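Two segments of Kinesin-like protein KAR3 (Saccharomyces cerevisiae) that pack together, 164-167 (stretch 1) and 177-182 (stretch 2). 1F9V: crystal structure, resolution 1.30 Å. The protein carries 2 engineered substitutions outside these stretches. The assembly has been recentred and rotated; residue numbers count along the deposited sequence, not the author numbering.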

# COMPACT_ATOMS: atom_id res chain seq x y z
N LYS A 164 -23.35 12.42 3.13
CA LYS A 164 -22.62 12.44 1.87
C LYS A 164 -21.13 12.69 2.11
O LYS A 164 -20.75 13.40 3.04
N HIS A 165 -20.31 12.10 1.25
CA HIS A 165 -18.87 12.25 1.34
C HIS A 165 -18.32 12.77 0.03
O HIS A 165 -18.19 12.02 -0.93
N GLU A 166 -18.00 14.06 -0.01
CA GLU A 166 -17.45 14.66 -1.22
C GLU A 166 -15.97 14.94 -1.05
O GLU A 166 -15.53 15.40 0.01
N ILE A 167 -15.20 14.68 -2.10
CA ILE A 167 -13.77 14.94 -2.09
C ILE A 167 -13.55 16.43 -2.37
O ILE A 167 -14.08 16.97 -3.34
N THR A 177 -9.45 16.78 1.49
CA THR A 177 -10.25 16.38 2.64
C THR A 177 -11.52 15.78 2.07
O THR A 177 -11.82 15.94 0.88
N ILE A 178 -12.26 15.07 2.91
CA ILE A 178 -13.51 14.44 2.50
C ILE A 178 -14.58 14.91 3.47
O ILE A 178 -14.41 14.80 4.68
N THR A 179 -15.67 15.44 2.94
CA THR A 179 -16.74 15.94 3.79
C THR A 179 -17.44 14.86 4.60
O THR A 179 -17.63 13.72 4.13
N ASN A 180 -17.81 15.22 5.82
CA ASN A 180 -18.52 14.34 6.73
C ASN A 180 -17.81 13.04 7.08
O ASN A 180 -18.45 12.01 7.29
N VAL A 181 -16.48 13.09 7.13
CA VAL A 181 -15.68 11.92 7.48
C VAL A 181 -15.01 12.20 8.81
O VAL A 181 -14.31 13.20 8.96
N THR A 182 -15.24 11.32 9.77
CA THR A 182 -14.67 11.47 11.10
C THR A 182 -13.15 11.55 11.09
O THR A 182 -12.47 10.74 10.45

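The contact reads as a short antiparallel pairing that runs out of strand and continues through side chains. Ile-167 and Ile-178 form a non-hydrogen-bonded bridge, their CA atoms 4.6 Å apart, with both side chains on the same face of the sheet. Just beyond it, Thr-179 N donates to Glu-166 O at 2.9 Å, and the same carbonyl oxygen lies 3.3 Å from Ile-178 CA in a CA-H...O contact. A regular ladder would next call on a backbone acceptor for Glu-166 N. Here the hydroxyl takes that place: Glu-166 N donates to Thr-179 OG1 at 2.8 Å, nearly straight at 173°. The p rotamer of Thr-179 (chi1 67°) holds OG1 where it can do this, although its CA-to-CB bond points sideways. Thr-179 therefore clasps Glu-166 twice, through its own amide and its own hydroxyl.

The carbonyl of Thr-179 is claimed by a different residue. His-165, in the m rotamer, leaves its backbone sideways, but the ring end swings closer to the other stretch, and ND1 donates to Thr-179 O at 2.9 Å and 169°. This acceptor lies at the ring edge, near the ring plane, as a ring N-H requires. His-165 CA adds a CA-H...O contact to Thr-179 O at 3.4 Å, so one residue approaches the same oxygen from both backbone and ring.

Asn-180 sits within the type II turn that runs from Ile-178 to Val-181, with positive phi and psi, and its CA-to-CB bond points toward stretch 1. With chi1 at -57° (m), its amide reaches back so that ND2 donates to Lys-164 O at 2.7 Å and 169°. The turn thus presents a side-chain donor to a carbonyl beyond the bridge. Thr-179 OG1 also lies 3.4 Å from Lys-164 O, at best a weak hydrogen bond whose proton is not settled. The lysine contributes its backbone here; its side chain ends leading away.

Apolar packing is slight: His-165 CB rests 3.8 Å from Ile-178 CG2. Val-181 CG2, with chi1 t, lies 3.5 Å from His-165 ND1, beside the ring and oblique to it. Ile-178 and Ile-167 are both m, t. Glu-166 uses its backbone for the main polar links, while its side chain (m, t) has OE1 hydrogen-bonded to a residue just outside the two stretches. The CA-to-CB bond of Thr-177 points away, and Thr-182 makes no contact, its OG1 being satisfied elsewhere in the structure. The rule is economical: where the ladder stops, threonine, asparagine and histidine side chains supply the missing partners.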

# COMPACT_ATOMS: atom_id res chain seq x y z
CB LYS A 164 -23.17 13.52 0.94
CG LYS A 164 -23.60 13.00 -0.42
CD LYS A 164 -23.92 14.14 -1.38
CE LYS A 164 -25.30 14.73 -1.10
NZ LYS A 164 -26.16 14.81 -2.33
CB HIS A 165 -18.21 10.91 1.67
CG HIS A 165 -18.64 10.33 2.97
ND1 HIS A 165 -18.54 11.01 4.17
CD2 HIS A 165 -19.17 9.12 3.28
CE1 HIS A 165 -18.99 10.25 5.14
NE2 HIS A 165 -19.38 9.09 4.63
CB GLU A 166 -18.17 15.97 -1.56
CG GLU A 166 -19.60 15.79 -1.99
CD GLU A 166 -20.20 17.07 -2.56
OE1 GLU A 166 -19.60 18.15 -2.36
OE2 GLU A 166 -21.26 16.99 -3.20
CB ILE A 167 -13.06 14.11 -3.18
CG1 ILE A 167 -13.06 12.63 -2.78
CG2 ILE A 167 -11.64 14.60 -3.37
CD1 ILE A 167 -12.47 11.71 -3.85
CB THR A 177 -10.62 17.59 3.54
OG1 THR A 177 -11.49 18.48 2.84
CG2 THR A 177 -9.37 18.34 3.96
CB ILE A 178 -13.44 12.90 2.57
CG1 ILE A 178 -12.20 12.39 1.82
CG2 ILE A 178 -14.71 12.30 1.98
CD1 ILE A 178 -11.79 10.98 2.24
CB THR A 179 -17.79 16.70 2.97
OG1 THR A 179 -18.46 15.79 2.11
CG2 THR A 179 -17.13 17.78 2.14
CB ASN A 180 -19.91 14.04 6.17
CG ASN A 180 -20.71 15.30 5.92
OD1 ASN A 180 -20.79 16.17 6.79
ND2 ASN A 180 -21.29 15.41 4.73
CB VAL A 181 -14.59 11.63 6.43
CG1 VAL A 181 -13.55 10.66 7.02
CG2 VAL A 181 -15.22 11.04 5.17
CB THR A 182 -15.07 10.29 12.00
OG1 THR A 182 -16.49 10.16 11.99
CG2 THR A 182 -14.59 10.52 13.42